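Local coordinates for Alr1010 protein (Nostoc, PDB 3URG), which probably binds calcium ions in the cyanobacterial cell, at residues A[53-57]-A[88-94]; A[81-87]-A[100-105]. All coordinates share one frame; numbering follows the deposited sequence.

Interaction 1: residues A[53-57]-A[88-94]; sequences YYYLD and MAPDDEC. With NA (sodium ion), chain C; MNB (5-mercapto-2-nitro-benzoic acid), chain B.
The phenol ring of Tyr-53 lies between two side chains of 88-94, with Asp-91 CB over one face and Met-88 CG over the other, each offset toward the rim. Asp-91 CB makes a CH-pi contact, 4.1 Å from the Tyr-53 ring centroid and 23° off its normal. At the ring edge, the hydroxyl donates to the loop backbone: Tyr-53 OH is 2.7 Å from Ala-89 O and approaches from above the carbonyl plane. With CG of Tyr-53 anti to the backbone N (chi1 -175°), the ring extends from the helix far enough to make this bond. Near the base of the ring, Cys-94 SG touches Tyr-53 CB at 3.9 Å and forms an oblique sulfur-aromatic contact. The sulfur S5 of the bound 5-mercapto-2-nitro-benzoic acid shares this corner, 3.7 Å from Tyr-53 CB; the very short spacing between S5 and the cysteine sulfur leaves their relation doubtful. Glu-46 and Met-50 complete the ligand pocket.

The Met-88 chain doubles back on itself and brings its CE to 3.9 Å from Leu-56 CB, the two side chains crossing at about a right angle. Its backbone is tied in through water: Met-88 N gives its hydrogen to a water that in turn donates to Asp-57 OD2. A second water donates to the same oxygen and also binds the sodium ion. The metal is coordinated directly by the backbone oxygen Asp-57 O, and Leu-60 O is a further ligand. One aspartate thus links loop and metal. The contact fixes the C-terminal part of helix 45-59 against the loop between strands 77-86 and 99-104, with Phe-62 and Val-100 also packing on Met-88, and Met-98 and Leu-117 on Leu-56.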
ATOM      1  N   TYR A  53      -8.648   2.163   0.486  1.00 34.99           N
ATOM      2  CA  TYR A  53      -8.256   2.862  -0.735  1.00 37.40           C
ATOM      3  C   TYR A  53      -8.266   4.373  -0.506  1.00 36.65           C
ATOM      4  O   TYR A  53      -7.291   5.067  -0.807  1.00 32.48           O
ATOM      5  CB  TYR A  53      -9.185   2.493  -1.908  1.00 36.59           C
ATOM      6  CG  TYR A  53      -8.764   3.098  -3.236  1.00 37.30           C
ATOM      7  CD1 TYR A  53      -7.886   2.422  -4.082  1.00 42.37           C
ATOM      8  CD2 TYR A  53      -9.236   4.341  -3.641  1.00 39.19           C
ATOM      9  CE1 TYR A  53      -7.494   2.965  -5.303  1.00 48.65           C
ATOM     10  CE2 TYR A  53      -8.838   4.899  -4.867  1.00 40.39           C
ATOM     11  CZ  TYR A  53      -7.975   4.201  -5.685  1.00 46.91           C
ATOM     12  OH  TYR A  53      -7.590   4.741  -6.890  1.00 55.20           O
ATOM     13  N   TYR A  54      -9.381   4.880   0.012  1.00 31.86           N
ATOM     14  CA  TYR A  54      -9.508   6.304   0.331  1.00 36.58           C
ATOM     15  C   TYR A  54      -8.539   6.752   1.416  1.00 37.80           C
ATOM     16  O   TYR A  54      -7.996   7.856   1.356  1.00 37.12           O
ATOM     17  CB  TYR A  54     -10.945   6.656   0.755  1.00 40.43           C
ATOM     18  CG  TYR A  54     -11.945   6.629  -0.399  1.00 50.81           C
ATOM     19  CD1 TYR A  54     -11.551   6.961  -1.687  1.00 49.91           C
ATOM     20  CD2 TYR A  54     -13.284   6.288  -0.188  1.00 53.34           C
ATOM     21  CE1 TYR A  54     -12.451   6.943  -2.743  1.00 61.28           C
ATOM     22  CE2 TYR A  54     -14.197   6.273  -1.242  1.00 55.69           C
ATOM     23  CZ  TYR A  54     -13.773   6.604  -2.514  1.00 68.10           C
ATOM     24  OH  TYR A  54     -14.665   6.593  -3.567  1.00 81.63           O
ATOM     25  N   TYR A  55      -8.327   5.918   2.425  1.00 33.68           N
ATOM     26  CA  TYR A  55      -7.389   6.307   3.472  1.00 29.98           C
ATOM     27  C   TYR A  55      -5.987   6.518   2.879  1.00 35.51           C
ATOM     28  O   TYR A  55      -5.359   7.551   3.097  1.00 33.43           O
ATOM     29  CB  TYR A  55      -7.369   5.301   4.630  1.00 29.78           C
ATOM     30  CG  TYR A  55      -6.232   5.522   5.622  1.00 34.19           C
ATOM     31  CD1 TYR A  55      -6.302   6.514   6.602  1.00 43.83           C
ATOM     32  CD2 TYR A  55      -5.097   4.724   5.580  1.00 42.97           C
ATOM     33  CE1 TYR A  55      -5.260   6.701   7.514  1.00 45.71           C
ATOM     34  CE2 TYR A  55      -4.058   4.903   6.484  1.00 47.05           C
ATOM     35  CZ  TYR A  55      -4.142   5.885   7.442  1.00 47.31           C
ATOM     36  OH  TYR A  55      -3.084   6.031   8.322  1.00 56.70           O
ATOM     37  N   LEU A  56      -5.515   5.559   2.116  1.00 29.64           N
ATOM     38  CA  LEU A  56      -4.199   5.622   1.543  1.00 28.73           C
ATOM     39  C   LEU A  56      -4.061   6.773   0.560  1.00 34.32           C
ATOM     40  O   LEU A  56      -3.105   7.504   0.579  1.00 33.25           O
ATOM     41  CB  LEU A  56      -3.858   4.304   0.887  1.00 28.16           C
ATOM     42  CG  LEU A  56      -3.570   3.133   1.801  1.00 28.54           C
ATOM     43  CD1 LEU A  56      -3.444   1.891   1.075  1.00 29.98           C
ATOM     44  CD2 LEU A  56      -2.406   3.352   2.646  1.00 26.98           C
ATOM     45  N   ASP A  57      -5.077   6.950  -0.248  1.00 30.38           N
ATOM     46  CA  ASP A  57      -5.115   8.054  -1.189  1.00 31.98           C
ATOM     47  C   ASP A  57      -5.068   9.380  -0.462  1.00 40.21           C
ATOM     48  O   ASP A  57      -4.499  10.331  -0.962  1.00 41.75           O
ATOM     49  CB  ASP A  57      -6.372   8.023  -2.048  1.00 34.59           C
ATOM     50  CG  ASP A  57      -6.236   8.875  -3.304  1.00 48.80           C
ATOM     51  OD1 ASP A  57      -7.275   9.281  -3.867  1.00 55.66           O
ATOM     52  OD2 ASP A  57      -5.089   9.134  -3.730  1.00 48.48           O
ATOM     53  N   MET A  88      -2.487   6.415  -6.158  1.00 38.30           N
ATOM     54  CA  MET A  88      -3.144   5.122  -6.144  1.00 33.30           C
ATOM     55  C   MET A  88      -3.404   4.729  -7.584  1.00 42.78           C
ATOM     56  O   MET A  88      -3.668   5.586  -8.425  1.00 45.49           O
ATOM     57  CB  MET A  88      -4.470   5.182  -5.383  1.00 37.36           C
ATOM     58  CG  MET A  88      -4.337   5.665  -3.941  1.00 34.96           C
ATOM     59  SD  MET A  88      -3.160   4.668  -3.000  1.00 36.94           S
ATOM     60  CE  MET A  88      -4.025   3.108  -2.825  1.00 35.98           C
ATOM     61  N   ALA A  89      -3.362   3.462  -7.874  1.00 46.73           N
ATOM     62  CA  ALA A  89      -3.735   3.003  -9.169  1.00 51.17           C
ATOM     63  C   ALA A  89      -5.216   3.168  -9.278  1.00 61.04           C
ATOM     64  O   ALA A  89      -5.905   3.109  -8.313  1.00 54.80           O
ATOM     65  CB  ALA A  89      -3.366   1.609  -9.326  1.00 40.28           C
ATOM     66  N   PRO A  90      -5.722   3.291 -10.481  1.00 67.13           N
ATOM     67  CA  PRO A  90      -7.157   3.361 -10.625  1.00 66.57           C
ATOM     68  C   PRO A  90      -7.731   2.101 -10.028  1.00 64.50           C
ATOM     69  O   PRO A  90      -7.088   1.091  -9.934  1.00 66.99           O
ATOM     70  CB  PRO A  90      -7.344   3.357 -12.131  1.00 67.45           C
ATOM     71  CG  PRO A  90      -6.075   2.838 -12.675  1.00 68.28           C
ATOM     72  CD  PRO A  90      -5.050   3.337 -11.785  1.00 69.13           C
ATOM     73  N   ASP A  91      -8.927   2.224  -9.517  1.00 63.28           N
ATOM     74  CA  ASP A  91      -9.459   1.290  -8.526  1.00 66.69           C
ATOM     75  C   ASP A  91     -10.012  -0.015  -9.111  1.00 68.91           C
ATOM     76  O   ASP A  91     -10.910  -0.627  -8.531  1.00 69.65           O
ATOM     77  CB  ASP A  91     -10.484   1.970  -7.594  1.00 67.75           C
ATOM     78  CG  ASP A  91     -11.666   2.584  -8.341  1.00 68.99           C
ATOM     79  OD1 ASP A  91     -11.787   2.388  -9.572  1.00 58.44           O
ATOM     80  OD2 ASP A  91     -12.484   3.266  -7.677  1.00 72.85           O
ATOM     81  N   ASP A  92      -9.462  -0.456 -10.240  1.00 69.39           N
ATOM     82  CA  ASP A  92      -9.987  -1.657 -10.899  1.00 69.40           C
ATOM     83  C   ASP A  92      -9.738  -2.965 -10.136  1.00 66.28           C
ATOM     84  O   ASP A  92     -10.552  -3.885 -10.204  1.00 63.69           O
ATOM     85  CB  ASP A  92      -9.512  -1.766 -12.356  1.00 74.53           C
ATOM     86  CG  ASP A  92      -8.057  -1.383 -12.532  1.00 80.24           C
ATOM     87  OD1 ASP A  92      -7.800  -0.277 -13.060  1.00 72.86           O
ATOM     88  OD2 ASP A  92      -7.174  -2.186 -12.153  1.00 86.73           O
ATOM     89  N   GLU A  93      -8.630  -3.045  -9.402  1.00 58.90           N
ATOM     90  CA  GLU A  93      -8.305  -4.266  -8.663  1.00 57.50           C
ATOM     91  C   GLU A  93      -8.373  -4.036  -7.148  1.00 56.90           C
ATOM     92  O   GLU A  93      -7.781  -4.773  -6.354  1.00 50.64           O
ATOM     93  CB  GLU A  93      -6.931  -4.792  -9.082  1.00 59.89           C
ATOM     94  CG  GLU A  93      -6.799  -5.035 -10.588  1.00 63.67           C
ATOM     95  N   CYS A  94      -9.123  -3.009  -6.766  1.00 50.47           N
ATOM     96  CA  CYS A  94      -9.234  -2.594  -5.374  1.00 56.64           C
ATOM     97  C   CYS A  94      -9.615  -3.724  -4.419  1.00 56.47           C
ATOM     98  O   CYS A  94      -9.118  -3.780  -3.297  1.00 52.60           O
ATOM     99  CB  CYS A  94     -10.246  -1.460  -5.250  1.00 59.96           C
ATOM    100  SG  CYS A  94     -10.427  -0.857  -3.569  1.00 58.30           S
TER
HETATM  101 NA    NA C 127      -2.508  11.861  -1.287  1.00 47.87          NA
HETATM  102  C6  MNB B 401     -14.230   1.044  -5.632  1.00 64.46           C
HETATM  103  C1  MNB B 401     -15.491   0.598  -5.869  1.00 72.21           C
HETATM  104  C2  MNB B 401     -16.108  -0.276  -4.915  1.00 71.67           C
HETATM  105  C3  MNB B 401     -15.388  -0.664  -3.740  1.00 57.42           C
HETATM  106  C4  MNB B 401     -14.082  -0.201  -3.506  1.00 47.57           C
HETATM  107  C5  MNB B 401     -13.502   0.632  -4.415  1.00 50.42           C
HETATM  108  S5  MNB B 401     -11.885   1.250  -4.145  1.00 55.75           S
HETATM  109  C10 MNB B 401     -16.131   1.070  -7.138  1.00 82.06           C
HETATM  110  O12 MNB B 401     -17.226   0.684  -7.488  1.00 90.33           O
HETATM  111  O11 MNB B 401     -15.423   1.880  -7.995  1.00 88.22           O
HETATM  112  N7  MNB B 401     -17.433  -0.818  -5.050  1.00 79.69           N
HETATM  113  O9  MNB B 401     -17.879  -1.636  -4.145  1.00 74.71           O
HETATM  114  O8  MNB B 401     -18.225  -0.458  -6.006  1.00 87.32           O
HETATM  115  O   HOH W   1      -4.097   8.866  -6.541  1.00 52.65           O
HETATM  116  O   HOH W   2      -4.152  11.984  -3.614  1.00 45.62           O
HETATM  117  O   HOH W   3      -3.463  13.876   0.324  1.00 53.85           O
HETATM  118  O   HOH W   4      -0.904  13.712  -2.545  1.00 54.27           O

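Interaction 2: residues A[81-87]-A[100-105]; sequences KTVEVLG and VEVADI
The flat carboxylate of Asp-104 takes Lys-81 NZ at OD2, 2.8 Å away, a salt bridge whose hydrogen bond is weak in geometry. Glu-101 lays both its OE1 and its chain carbons against Leu-86, OE1 nearest CD2, and Glu-84 OE2 meets Ile-105 CD1. The outer part of the Lys-81 chain turns toward the aspartate.

The backbones pair antiparallel. Glu-84 and Ala-103 form a hydrogen-bonded pair, Glu-84 N to Ala-103 O 2.9 Å and Ala-103 N to Glu-84 O 2.8 Å, while Val-85 faces Val-102 in a non-hydrogen-bonded one. The register then slips by one residue: Leu-86 N bonds to Glu-101 O, whereas Glu-101 N bonds to Gly-87 O. This is a beta bulge, and Leu-86 carries the helix-like psi of -28° that accommodates the extra residue. Its CD2 presses on Ala-103 CB at 3.5 Å, a tight carbon contact.

Valines meet on the face that carries Val-85 and Val-102: Val-83 CG2 sits 3.5 Å from Val-102 CB, and Val-85 CG1 meets Val-100 CG2 at 3.9 Å. Trp-68 of strand 64-72 also packs on Val-102. The chemistry therefore implies a pairing held by four backbone bonds and an apolar valine face, with one salt bridge across the two strands at one end, which probably keeps Asp-104 ionised.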
ATOM      1  N   LYS A  81      13.577  -1.583  -8.844  1.00 39.62           N
ATOM      2  CA  LYS A  81      13.522  -0.342  -9.610  1.00 36.07           C
ATOM      3  C   LYS A  81      13.362   0.869  -8.688  1.00 41.38           C
ATOM      4  O   LYS A  81      12.669   0.797  -7.672  1.00 34.40           O
ATOM      5  CB  LYS A  81      12.345  -0.365 -10.594  1.00 36.48           C
ATOM      6  CG  LYS A  81      12.633  -0.920 -11.989  1.00 47.19           C
ATOM      7  CD  LYS A  81      11.462  -0.634 -12.927  1.00 53.32           C
ATOM      8  CE  LYS A  81      11.932  -0.337 -14.358  1.00 62.32           C
ATOM      9  NZ  LYS A  81      12.938   0.781 -14.410  1.00 65.42           N
ATOM     10  N   THR A  82      13.981   1.984  -9.059  1.00 41.04           N
ATOM     11  CA  THR A  82      13.819   3.232  -8.311  1.00 38.74           C
ATOM     12  C   THR A  82      12.853   4.134  -9.050  1.00 35.15           C
ATOM     13  O   THR A  82      13.119   4.563 -10.173  1.00 39.82           O
ATOM     14  CB  THR A  82      15.164   3.952  -8.075  1.00 44.52           C
ATOM     15  OG1 THR A  82      15.939   3.199  -7.136  1.00 42.04           O
ATOM     16  CG2 THR A  82      14.920   5.349  -7.506  1.00 46.35           C
ATOM     17  N   VAL A  83      11.719   4.424  -8.426  1.00 27.92           N
ATOM     18  CA  VAL A  83      10.623   5.030  -9.165  1.00 34.16           C
ATOM     19  C   VAL A  83      10.006   6.168  -8.398  1.00 38.96           C
ATOM     20  O   VAL A  83      10.233   6.303  -7.201  1.00 36.99           O
ATOM     21  CB  VAL A  83       9.519   3.996  -9.464  1.00 32.98           C
ATOM     22  CG1 VAL A  83      10.097   2.819 -10.246  1.00 38.02           C
ATOM     23  CG2 VAL A  83       8.869   3.498  -8.165  1.00 38.28           C
ATOM     24  N   GLU A  84       9.228   6.989  -9.092  1.00 40.67           N
ATOM     25  CA  GLU A  84       8.352   7.929  -8.411  1.00 43.82           C
ATOM     26  C   GLU A  84       7.005   7.259  -8.238  1.00 44.20           C
ATOM     27  O   GLU A  84       6.443   6.720  -9.191  1.00 38.70           O
ATOM     28  CB  GLU A  84       8.165   9.208  -9.223  1.00 54.37           C
ATOM     29  CG  GLU A  84       9.321  10.183  -9.146  1.00 68.12           C
ATOM     30  CD  GLU A  84       9.024  11.483  -9.879  1.00 74.82           C
ATOM     31  OE1 GLU A  84       7.912  12.028  -9.717  1.00 77.83           O
ATOM     32  OE2 GLU A  84       9.906  11.957 -10.619  1.00 78.05           O
ATOM     33  N   VAL A  85       6.490   7.274  -7.016  1.00 38.81           N
ATOM     34  CA  VAL A  85       5.157   6.769  -6.769  1.00 31.32           C
ATOM     35  C   VAL A  85       4.185   7.931  -6.974  1.00 36.64           C
ATOM     36  O   VAL A  85       4.218   8.915  -6.231  1.00 35.04           O
ATOM     37  CB  VAL A  85       5.040   6.222  -5.353  1.00 37.66           C
ATOM     38  CG1 VAL A  85       3.687   5.574  -5.156  1.00 33.48           C
ATOM     39  CG2 VAL A  85       6.174   5.238  -5.077  1.00 34.37           C
ATOM     40  N   LEU A  86       3.336   7.806  -7.991  1.00 38.09           N
ATOM     41  CA  LEU A  86       2.524   8.922  -8.487  1.00 39.09           C
ATOM     42  C   LEU A  86       1.158   9.057  -7.815  1.00 38.86           C
ATOM     43  O   LEU A  86       0.594  10.148  -7.752  1.00 39.47           O
ATOM     44  CB  LEU A  86       2.319   8.778  -9.995  1.00 43.86           C
ATOM     45  CG  LEU A  86       3.405   9.300 -10.950  1.00 53.29           C
ATOM     46  CD1 LEU A  86       4.752   9.530 -10.266  1.00 49.40           C
ATOM     47  CD2 LEU A  86       3.538   8.379 -12.143  1.00 51.87           C
ATOM     48  N   GLY A  87       0.614   7.948  -7.337  1.00 38.10           N
ATOM     49  CA  GLY A  87      -0.710   7.965  -6.737  1.00 38.48           C
ATOM     50  C   GLY A  87      -1.259   6.556  -6.651  1.00 43.21           C
ATOM     51  O   GLY A  87      -0.564   5.603  -7.011  1.00 43.06           O
ATOM     52  N   VAL A 100      -0.489   0.989  -6.406  1.00 30.16           N
ATOM     53  CA  VAL A 100      -0.165   2.363  -6.701  1.00 33.18           C
ATOM     54  C   VAL A 100       0.424   2.431  -8.096  1.00 39.98           C
ATOM     55  O   VAL A 100       0.932   1.442  -8.630  1.00 35.77           O
ATOM     56  CB  VAL A 100       0.843   2.938  -5.707  1.00 32.88           C
ATOM     57  CG1 VAL A 100       0.196   3.104  -4.304  1.00 32.87           C
ATOM     58  CG2 VAL A 100       2.087   2.058  -5.646  1.00 33.33           C
ATOM     59  N   GLU A 101       0.352   3.605  -8.692  1.00 40.39           N
ATOM     60  CA  GLU A 101       1.013   3.817  -9.958  1.00 48.49           C
ATOM     61  C   GLU A 101       2.393   4.406  -9.739  1.00 36.77           C
ATOM     62  O   GLU A 101       2.545   5.344  -8.959  1.00 38.43           O
ATOM     63  CB  GLU A 101       0.214   4.773 -10.810  1.00 65.08           C
ATOM     64  CG  GLU A 101       1.104   5.541 -11.735  1.00 83.89           C
ATOM     65  CD  GLU A 101       0.309   6.381 -12.665  1.00102.65           C
ATOM     66  OE1 GLU A 101       0.904   7.039 -13.548  1.00112.35           O
ATOM     67  OE2 GLU A 101      -0.925   6.377 -12.500  1.00104.94           O
ATOM     68  N   VAL A 102       3.387   3.868 -10.450  1.00 32.45           N
ATOM     69  CA  VAL A 102       4.783   4.299 -10.311  1.00 29.96           C
ATOM     70  C   VAL A 102       5.392   4.573 -11.679  1.00 41.15           C
ATOM     71  O   VAL A 102       4.978   3.977 -12.672  1.00 39.59           O
ATOM     72  CB  VAL A 102       5.643   3.242  -9.572  1.00 33.73           C
ATOM     73  CG1 VAL A 102       4.933   2.799  -8.265  1.00 32.81           C
ATOM     74  CG2 VAL A 102       5.912   2.028 -10.451  1.00 33.72           C
ATOM     75  N   ALA A 103       6.363   5.483 -11.738  1.00 41.96           N
ATOM     76  CA  ALA A 103       6.987   5.829 -13.015  1.00 43.00           C
ATOM     77  C   ALA A 103       8.495   5.794 -12.900  1.00 42.67           C
ATOM     78  O   ALA A 103       9.054   6.271 -11.918  1.00 42.90           O
ATOM     79  CB  ALA A 103       6.529   7.210 -13.486  1.00 44.47           C
ATOM     80  N   ASP A 104       9.171   5.224 -13.891  1.00 45.48           N
ATOM     81  CA  ASP A 104      10.603   5.486 -13.968  1.00 52.53           C
ATOM     82  C   ASP A 104      10.829   6.560 -15.017  1.00 49.97           C
ATOM     83  O   ASP A 104      10.371   6.460 -16.154  1.00 49.81           O
ATOM     84  CB  ASP A 104      11.476   4.228 -14.147  1.00 67.01           C
ATOM     85  CG  ASP A 104      11.192   3.481 -15.420  1.00 77.61           C
ATOM     86  OD1 ASP A 104      10.013   3.384 -15.806  1.00 82.25           O
ATOM     87  OD2 ASP A 104      12.156   2.967 -16.026  1.00 87.76           O
ATOM     88  N   ILE A 105      11.495   7.618 -14.592  1.00 44.53           N
ATOM     89  CA  ILE A 105      11.612   8.827 -15.382  1.00 45.55           C
ATOM     90  C   ILE A 105      12.939   8.864 -16.139  1.00 48.63           C
ATOM     91  O   ILE A 105      13.275   9.855 -16.788  1.00 52.85           O
ATOM     92  CB  ILE A 105      11.485  10.036 -14.462  1.00 46.40           C
ATOM     93  CG1 ILE A 105      12.584   9.986 -13.401  1.00 45.13           C
ATOM     94  CG2 ILE A 105      10.125  10.029 -13.788  1.00 44.51           C
ATOM     95  CD1 ILE A 105      12.608  11.182 -12.506  1.00 49.36           C
TER

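Overall arrangement
From the N terminus the chain passes through 53-57 on helix 45-59, then strands 64-72 and 77-86, which supplies most of 81-87, and turns at Gly-87 straight into the loop 88-94. There interaction 1 closes a long loop back to the helix. Strand 99-104 follows, and interaction 2 closes the shorter connection by pairing 100-105 with 81-87. The two contacts cross, since their segments alternate along the sequence, and they touch where Met-88 SD and Ala-89 CB pack on Val-100. Together they illustrate how one connection can serve two ends: its flanking strands pair within the antiparallel sheet while its middle ties that sheet to the helix bordering the sodium and ligand sites.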